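Local coordinates for probable Brix domain-containing ribosomal biogenesis protein (PDB 1W94), which probably takes part in ribosome biogenesis and probably binds ribosomal RNA, as an archaeal Imp4-like Brix-domain protein, at residues W121-R124 / A130-M133; R13-S18 / Y29-K34; V92-C97 / G103-M108. All coordinates share one frame; numbering follows the deposited sequence.

Interaction 1: W121-R124 / A130-M133; sequences WSIR and AWVM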
loop_
_atom_site.group_PDB
_atom_site.type_symbol
_atom_site.label_atom_id
_atom_site.label_comp_id
_atom_site.label_asym_id
_atom_site.label_seq_id
_atom_site.Cartn_x
_atom_site.Cartn_y
_atom_site.Cartn_z
ATOM N N TRP A 121 -9.749 1.933 -5.341
ATOM C CA TRP A 121 -8.589 2.318 -6.115
ATOM C C TRP A 121 -8.876 2.361 -7.611
ATOM O O TRP A 121 -9.681 1.584 -8.166
ATOM C CB TRP A 121 -7.393 1.398 -5.841
ATOM C CG TRP A 121 -6.906 1.435 -4.431
ATOM C CD1 TRP A 121 -7.318 0.643 -3.414
ATOM C CD2 TRP A 121 -5.916 2.323 -3.878
ATOM N NE1 TRP A 121 -6.637 0.964 -2.258
ATOM C CE2 TRP A 121 -5.778 1.994 -2.520
ATOM C CE3 TRP A 121 -5.152 3.390 -4.399
ATOM C CZ2 TRP A 121 -4.893 2.671 -1.666
ATOM C CZ3 TRP A 121 -4.235 4.049 -3.540
ATOM C CH2 TRP A 121 -4.140 3.705 -2.210
ATOM N N SER A 122 -8.207 3.303 -8.260
ATOM C CA SER A 122 -8.203 3.395 -9.696
ATOM C C SER A 122 -6.753 3.140 -10.114
ATOM O O SER A 122 -5.849 3.765 -9.562
ATOM C CB SER A 122 -8.611 4.807 -10.067
ATOM O OG SER A 122 -8.884 4.918 -11.429
ATOM N N ILE A 123 -6.535 2.222 -11.050
ATOM C CA ILE A 123 -5.216 1.958 -11.626
ATOM C C ILE A 123 -5.164 2.423 -13.054
ATOM O O ILE A 123 -6.042 2.083 -13.863
ATOM C CB ILE A 123 -4.879 0.473 -11.611
ATOM C CG1 ILE A 123 -4.769 -0.008 -10.163
ATOM C CG2 ILE A 123 -3.547 0.201 -12.388
ATOM C CD1 ILE A 123 -4.758 -1.526 -10.002
ATOM N N ARG A 124 -4.160 3.229 -13.388
ATOM C CA ARG A 124 -4.030 3.654 -14.770
ATOM C C ARG A 124 -2.585 3.794 -15.227
ATOM O O ARG A 124 -1.683 3.827 -14.407
ATOM C CB ARG A 124 -4.825 4.941 -15.021
ATOM C CG ARG A 124 -4.033 6.226 -14.842
ATOM C CD ARG A 124 -4.435 6.977 -13.611
ATOM N NE ARG A 124 -3.938 8.361 -13.609
ATOM C CZ ARG A 124 -4.177 9.237 -12.637
ATOM N NH1 ARG A 124 -4.919 8.887 -11.584
ATOM N NH2 ARG A 124 -3.677 10.464 -12.717
ATOM N N ALA A 130 5.163 3.540 -14.356
ATOM C CA ALA A 130 4.537 2.328 -14.922
ATOM C C ALA A 130 2.999 2.333 -14.730
ATOM O O ALA A 130 2.229 2.063 -15.662
ATOM C CB ALA A 130 5.156 1.071 -14.295
ATOM N N TRP A 131 2.581 2.650 -13.509
ATOM C CA TRP A 131 1.185 2.731 -13.106
ATOM C C TRP A 131 1.020 3.836 -12.077
ATOM O O TRP A 131 1.942 4.116 -11.285
ATOM C CB TRP A 131 0.739 1.402 -12.459
ATOM C CG TRP A 131 0.934 0.214 -13.370
ATOM C CD1 TRP A 131 1.948 -0.704 -13.314
ATOM C CD2 TRP A 131 0.108 -0.163 -14.480
ATOM N NE1 TRP A 131 1.800 -1.624 -14.330
ATOM C CE2 TRP A 131 0.680 -1.325 -15.054
ATOM C CE3 TRP A 131 -1.069 0.353 -15.033
ATOM C CZ2 TRP A 131 0.119 -1.975 -16.165
ATOM C CZ3 TRP A 131 -1.641 -0.303 -16.132
ATOM C CH2 TRP A 131 -1.035 -1.460 -16.690
ATOM N N VAL A 132 -0.156 4.461 -12.078
ATOM C CA VAL A 132 -0.592 5.292 -10.955
ATOM C C VAL A 132 -1.838 4.647 -10.306
ATOM O O VAL A 132 -2.842 4.359 -11.008
ATOM C CB VAL A 132 -0.871 6.759 -11.386
ATOM C CG1 VAL A 132 -1.472 7.578 -10.225
ATOM C CG2 VAL A 132 0.440 7.434 -11.886
HETATM N N MSE A 133 -1.751 4.420 -8.992
HETATM C CA MSE A 133 -2.849 3.900 -8.211
HETATM C C MSE A 133 -3.374 5.060 -7.415
HETATM O O MSE A 133 -2.685 5.592 -6.546
HETATM C CB MSE A 133 -2.410 2.811 -7.237
HETATM C CG MSE A 133 -1.945 1.556 -7.892
HETATM SE SE MSE A 133 -1.533 0.232 -6.534
HETATM C CE MSE A 133 -3.289 -0.133 -5.889
#
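The side chain of M133, a selenomethionine, runs extended as far as SE and then folds there (chi3 69°), a bend that carries CE over one face of the W121 indole. The methyl lies 4.0 Å above the ring plane, displaced toward the rim, and M133 CB meets W121 CE3 at 4.0 Å. In I123, chi1 of -65° sets CG1 beside the backbone N and CG2 beside the carbonyl carbon, and the two branches have different partners. I123 CG1 lies alongside M133 CG at 3.9 Å, whereas I123 CG2 approaches W131 CE3 at 3.6 Å on a slant to the ring. These contacts belong to a beta hairpin of strands 120-124 and 131-136, antiparallel with 169° between their local directions. R124 and V132 form the hydrogen-bonded pair: R124 N to V132 O and V132 N to R124 O are both 2.9 Å and fairly straight. I123 and M133 form the adjoining non-hydrogen-bonded pair. At the start of the returning strand, A130 and W131 both face I149 on the neighbouring strand 145-154, a classic beta bulge. The opposite face of the hairpin carries R124, whose chain is bent at chi2 and lays its guanidinium flat over V132. V132 CG1 sits over the centre of that group, 3.9 Å from NH1, while the charge is met by E134 through a salt bridge. On the I123 face, helix 102-108 supplies C105, L104 and M108 against I123, W131 and M133 respectively.

Interaction 2: R13-S18 / Y29-K34; sequences RTRSFS and YINRGK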
loop_
_atom_site.group_PDB
_atom_site.type_symbol
_atom_site.label_atom_id
_atom_site.label_comp_id
_atom_site.label_asym_id
_atom_site.label_seq_id
_atom_site.Cartn_x
_atom_site.Cartn_y
_atom_site.Cartn_z
ATOM N N ARG A 13 8.265 11.433 7.338
ATOM C CA ARG A 13 7.450 11.244 6.134
ATOM C C ARG A 13 7.075 9.771 5.905
ATOM O O ARG A 13 5.938 9.449 5.546
ATOM C CB ARG A 13 8.126 11.828 4.881
ATOM C CG ARG A 13 7.188 11.835 3.616
ATOM C CD ARG A 13 7.810 12.575 2.451
ATOM N NE ARG A 13 7.043 12.468 1.186
ATOM C CZ ARG A 13 5.906 13.121 0.923
ATOM N NH1 ARG A 13 5.336 13.884 1.841
ATOM N NH2 ARG A 13 5.307 12.985 -0.255
ATOM N N THR A 14 8.034 8.884 6.109
ATOM C CA THR A 14 7.766 7.468 5.983
ATOM C C THR A 14 6.725 7.010 7.015
ATOM O O THR A 14 5.829 6.236 6.680
ATOM C CB THR A 14 9.072 6.646 6.021
ATOM O OG1 THR A 14 9.871 7.004 4.895
ATOM C CG2 THR A 14 8.812 5.152 5.946
ATOM N N ARG A 15 6.837 7.516 8.248
ATOM C CA ARG A 15 5.839 7.257 9.312
ATOM C C ARG A 15 4.433 7.721 8.928
ATOM O O ARG A 15 3.483 6.971 9.028
ATOM C CB ARG A 15 6.246 7.940 10.627
ATOM C CG ARG A 15 7.263 7.146 11.387
ATOM C CD ARG A 15 7.571 7.713 12.794
ATOM N NE ARG A 15 7.851 6.583 13.691
ATOM C CZ ARG A 15 9.060 6.242 14.141
ATOM N NH1 ARG A 15 10.127 6.958 13.820
ATOM N NH2 ARG A 15 9.201 5.187 14.930
ATOM N N SER A 16 4.330 8.984 8.535
ATOM C CA SER A 16 3.085 9.594 8.132
ATOM C C SER A 16 2.446 8.822 7.000
ATOM O O SER A 16 1.243 8.513 7.040
ATOM C CB SER A 16 3.353 11.016 7.663
ATOM O OG SER A 16 3.530 11.854 8.776
ATOM N N PHE A 17 3.247 8.550 5.971
ATOM C CA PHE A 17 2.783 7.776 4.843
ATOM C C PHE A 17 2.217 6.431 5.284
ATOM O O PHE A 17 1.129 6.038 4.844
ATOM C CB PHE A 17 3.890 7.516 3.824
ATOM C CG PHE A 17 3.486 6.503 2.771
ATOM C CD1 PHE A 17 2.639 6.877 1.712
ATOM C CD2 PHE A 17 3.907 5.165 2.860
ATOM C CE1 PHE A 17 2.242 5.963 0.769
ATOM C CE2 PHE A 17 3.507 4.221 1.904
ATOM C CZ PHE A 17 2.662 4.622 0.860
ATOM N N SER A 18 2.971 5.713 6.108
ATOM C CA SER A 18 2.632 4.321 6.420
ATOM C C SER A 18 1.430 4.243 7.348
ATOM O O SER A 18 0.566 3.394 7.161
ATOM C CB SER A 18 3.826 3.569 7.032
ATOM O OG SER A 18 4.879 3.513 6.096
ATOM N N TYR A 29 -1.378 -1.337 12.040
ATOM C CA TYR A 29 -0.048 -0.706 11.996
ATOM C C TYR A 29 0.717 -0.870 13.305
ATOM O O TYR A 29 0.170 -0.618 14.382
ATOM C CB TYR A 29 -0.158 0.782 11.682
ATOM C CG TYR A 29 1.169 1.503 11.678
ATOM C CD1 TYR A 29 2.000 1.445 10.551
ATOM C CD2 TYR A 29 1.600 2.231 12.791
ATOM C CE1 TYR A 29 3.215 2.093 10.515
ATOM C CE2 TYR A 29 2.835 2.883 12.773
ATOM C CZ TYR A 29 3.629 2.810 11.610
ATOM O OH TYR A 29 4.843 3.435 11.549
ATOM N N ILE A 30 1.991 -1.260 13.219
ATOM C CA ILE A 30 2.861 -1.268 14.412
ATOM C C ILE A 30 4.165 -0.518 14.167
ATOM O O ILE A 30 4.723 -0.583 13.074
ATOM C CB ILE A 30 3.192 -2.703 14.896
ATOM C CG1 ILE A 30 3.928 -3.490 13.811
ATOM C CG2 ILE A 30 1.904 -3.426 15.365
ATOM C CD1 ILE A 30 4.746 -4.672 14.326
ATOM N N ASN A 31 4.667 0.166 15.196
ATOM C CA ASN A 31 5.969 0.810 15.086
ATOM C C ASN A 31 7.021 -0.282 15.003
ATOM O O ASN A 31 6.980 -1.297 15.739
ATOM C CB ASN A 31 6.255 1.770 16.273
ATOM C CG ASN A 31 5.329 3.013 16.273
ATOM O OD1 ASN A 31 5.256 3.765 15.290
ATOM N ND2 ASN A 31 4.647 3.241 17.394
ATOM N N ARG A 32 7.991 -0.062 14.141
ATOM C CA ARG A 32 8.959 -1.101 13.884
ATOM C C ARG A 32 9.897 -1.261 15.065
ATOM O O ARG A 32 10.350 -2.377 15.364
ATOM C CB ARG A 32 9.715 -0.813 12.591
ATOM C CG ARG A 32 10.831 -1.825 12.236
ATOM C CD ARG A 32 10.293 -3.231 12.009
ATOM N NE ARG A 32 11.358 -4.173 11.643
ATOM C CZ ARG A 32 11.784 -4.398 10.404
ATOM N NH1 ARG A 32 11.236 -3.743 9.373
ATOM N NH2 ARG A 32 12.751 -5.292 10.186
ATOM N N GLY A 33 10.165 -0.149 15.752
ATOM C CA GLY A 33 11.173 -0.111 16.801
ATOM C C GLY A 33 12.472 -0.743 16.314
ATOM O O GLY A 33 13.003 -0.366 15.268
ATOM N N LYS A 34 12.957 -1.725 17.057
ATOM C CA LYS A 34 14.218 -2.378 16.720
ATOM C C LYS A 34 14.052 -3.876 16.371
ATOM O O LYS A 34 15.008 -4.656 16.457
ATOM C CB LYS A 34 15.208 -2.206 17.882
ATOM C CG LYS A 34 15.796 -0.816 18.055
ATOM C CD LYS A 34 16.888 -0.877 19.169
ATOM C CE LYS A 34 17.271 0.500 19.703
ATOM N NZ LYS A 34 17.871 1.403 18.669
#
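Apolar packing between the segments rests on S18 and Y29. The CB of S18 meets Y29 CE1 at 3.8 Å, at a slant to the ring, and the carbonyl oxygen of S18 is 4.2 Å from Y29 CD1. Y29 is placed for this by a chi1 of 178°, which swings its ring away from its own backbone N and across to the helix. Farther along the ring, the hydroxyl OH comes within 4.4 Å of R15 CG, a loose approach to the aliphatic part of that side chain.

The polar approach across the contact is also loose. R15 bends at chi3, and its guanidinium presents an edge to the amide oxygen of N31, with OD1 near the guanidinium plane. The R15 NE to N31 OD1 distance of 4.2 Å is too long for a hydrogen bond, and the two flat groups are turned 60° from each other.

Hydrogen bonds lie within the helix instead. T14 O accepts both S18 N at 3.0 Å and S18 OG at 2.9 Å, the two donors coming from opposite faces of its carbonyl plane. The loop has its own polar partners: I30 pairs with L4 and T5, and R32 NH1 reaches T6 O. Strands 3-6 and 28-29 are parallel neighbours with helix 12-25 between them in the chain, a beta-alpha-beta connection at one end of the Brix-domain sheet, and S18 also packs on L4, T6 and V51.

With the serine hydroxyl turned back onto its own helix, S18 offers the tyrosine mainly carbon. Cohesion between the segments is therefore probably chiefly dispersive, with at most a weak electrostatic pull between R15 and N31.

Interaction 3: V92-C97 / G103-M108; sequences VRVSSC and GLCNLM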
loop_
_atom_site.group_PDB
_atom_site.type_symbol
_atom_site.label_atom_id
_atom_site.label_comp_id
_atom_site.label_asym_id
_atom_site.label_seq_id
_atom_site.Cartn_x
_atom_site.Cartn_y
_atom_site.Cartn_z
ATOM N N VAL A 92 -10.494 -1.716 -0.027
ATOM C CA VAL A 92 -9.985 -2.992 -0.504
ATOM C C VAL A 92 -10.526 -3.318 -1.902
ATOM O O VAL A 92 -10.407 -4.446 -2.376
ATOM C CB VAL A 92 -10.275 -4.146 0.506
ATOM C CG1 VAL A 92 -9.566 -3.885 1.807
ATOM C CG2 VAL A 92 -11.773 -4.282 0.765
ATOM N N ARG A 93 -11.139 -2.330 -2.543
ATOM C CA ARG A 93 -11.719 -2.533 -3.854
ATOM C C ARG A 93 -10.880 -1.804 -4.878
ATOM O O ARG A 93 -10.149 -0.880 -4.546
ATOM C CB ARG A 93 -13.152 -2.037 -3.870
ATOM C CG ARG A 93 -14.067 -2.975 -3.062
ATOM C CD ARG A 93 -15.399 -2.360 -2.669
ATOM N NE ARG A 93 -15.992 -1.521 -3.706
ATOM C CZ ARG A 93 -16.171 -0.208 -3.589
ATOM N NH1 ARG A 93 -15.804 0.413 -2.470
ATOM N NH2 ARG A 93 -16.723 0.481 -4.580
ATOM N N VAL A 94 -10.971 -2.263 -6.110
ATOM C CA VAL A 94 -10.347 -1.597 -7.242
ATOM C C VAL A 94 -11.364 -1.659 -8.400
ATOM O O VAL A 94 -12.135 -2.615 -8.509
ATOM C CB VAL A 94 -8.969 -2.246 -7.571
ATOM C CG1 VAL A 94 -9.136 -3.724 -7.926
ATOM C CG2 VAL A 94 -8.207 -1.443 -8.638
ATOM N N SER A 95 -11.388 -0.631 -9.237
ATOM C CA SER A 95 -12.362 -0.592 -10.305
ATOM C C SER A 95 -12.013 -1.553 -11.454
ATOM O O SER A 95 -12.914 -2.087 -12.096
ATOM C CB SER A 95 -12.628 0.849 -10.784
ATOM O OG SER A 95 -11.433 1.581 -11.005
ATOM N N SER A 96 -10.721 -1.814 -11.648
ATOM C CA SER A 96 -10.212 -2.660 -12.727
ATOM C C SER A 96 -8.706 -2.774 -12.564
ATOM O O SER A 96 -8.062 -1.796 -12.174
ATOM C CB SER A 96 -10.517 -2.037 -14.107
ATOM O OG SER A 96 -9.969 -2.807 -15.173
ATOM N N CYS A 97 -8.146 -3.951 -12.865
ATOM C CA CYS A 97 -6.695 -4.102 -13.023
ATOM C C CYS A 97 -6.390 -4.432 -14.479
ATOM O O CYS A 97 -6.391 -5.598 -14.864
ATOM C CB CYS A 97 -6.078 -5.150 -12.064
ATOM S SG CYS A 97 -6.862 -5.223 -10.414
ATOM N N GLY A 103 -0.711 -8.020 -10.688
ATOM C CA GLY A 103 0.108 -8.291 -9.508
ATOM C C GLY A 103 -0.090 -7.233 -8.431
ATOM O O GLY A 103 -0.070 -7.544 -7.239
ATOM N N LEU A 104 -0.288 -5.976 -8.832
ATOM C CA LEU A 104 -0.614 -4.935 -7.859
ATOM C C LEU A 104 -1.808 -5.331 -7.040
ATOM O O LEU A 104 -1.763 -5.269 -5.814
ATOM C CB LEU A 104 -0.842 -3.575 -8.527
ATOM C CG LEU A 104 0.409 -3.008 -9.173
ATOM C CD1 LEU A 104 0.083 -1.751 -9.997
ATOM C CD2 LEU A 104 1.491 -2.719 -8.083
ATOM N N CYS A 105 -2.869 -5.780 -7.703
ATOM C CA CYS A 105 -4.074 -6.177 -7.021
ATOM C C CYS A 105 -3.852 -7.408 -6.118
ATOM O O CYS A 105 -4.387 -7.458 -5.007
ATOM C CB CYS A 105 -5.233 -6.368 -8.036
ATOM S SG CYS A 105 -5.500 -4.783 -8.930
ATOM N N ASN A 106 -3.086 -8.389 -6.604
ATOM C CA ASN A 106 -2.828 -9.602 -5.844
ATOM C C ASN A 106 -2.022 -9.329 -4.581
ATOM O O ASN A 106 -2.388 -9.808 -3.500
ATOM C CB ASN A 106 -2.169 -10.670 -6.740
ATOM C CG ASN A 106 -3.154 -11.278 -7.728
ATOM O OD1 ASN A 106 -4.341 -11.464 -7.416
ATOM N ND2 ASN A 106 -2.671 -11.607 -8.917
ATOM N N LEU A 107 -0.972 -8.508 -4.697
ATOM C CA LEU A 107 -0.124 -8.192 -3.549
ATOM C C LEU A 107 -0.924 -7.482 -2.456
ATOM O O LEU A 107 -0.860 -7.840 -1.292
ATOM C CB LEU A 107 1.045 -7.302 -3.977
ATOM C CG LEU A 107 2.121 -8.039 -4.792
ATOM C CD1 LEU A 107 3.153 -7.003 -5.287
ATOM C CD2 LEU A 107 2.761 -9.146 -3.962
HETATM N N MSE A 108 -1.710 -6.496 -2.851
HETATM C CA MSE A 108 -2.412 -5.659 -1.889
HETATM C C MSE A 108 -3.747 -6.223 -1.446
HETATM O O MSE A 108 -4.406 -5.629 -0.577
HETATM C CB MSE A 108 -2.596 -4.263 -2.462
HETATM C CG MSE A 108 -1.266 -3.559 -2.545
HETATM SE SE MSE A 108 -1.421 -1.856 -3.300
HETATM C CE MSE A 108 -2.400 -0.842 -1.809
#
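C97 and C105 are joined by a disulfide, SG to SG 2.1 Å, and the torsions describe the shape of the bridge. Both cysteines carry SG beside the backbone N and anti to the carbonyl carbon. C105 adopts this rotamer in nearly staggered form, with chi1 at -59°, while C97, with chi1 at -35°, is rotated well toward eclipsing. The twist about the sulfur-sulfur bond is left-handed, chi3 -111°, about 20° wider than a right angle. With the bridge in this shape, the CA atoms of C97 and C105 stand 6.9 Å apart.

V94 completes the contact. Its chi1 of 60° puts CG1 in the crowded position between backbone N and carbonyl carbon, where it meets C105 SG at 3.9 Å. The bridge thus has an apolar neighbour on the strand.

The elements joined are strand 93-94 and helix 102-108 of a beta-alpha-beta unit that ends in the parallel strand 111-112. The disulfide ties the loop following the first strand to a buried position in helix 102-108. A covalent link closing a loop with seven residues between the cysteines should limit the freedom of the unfolded chain and favour the closed loop, and the off-staggered C97 suggests a small torsional cost for that closure.

Interactions 1 and 3 form one neighbourhood, with centres about 10 Å apart, because strands 120-124 and 93-94 are adjacent in the sheet. Backbone hydrogen bonds are probable from W121 N to R93 O and from S95 N to W121 O, each 3.0 Å. I123 CD1 also packs on C105 SG at 3.5 Å, which brings the hairpin against the disulfide. Interaction 2 lies on the opposite side of the chain's centre, its own centre about 24 Å from that of interaction 1 and about 23 Å from that of interaction 3; nearest atoms remain about 7 Å and 8 Å away. Its helix 12-25 nevertheless extends to W121, through I24 and M25.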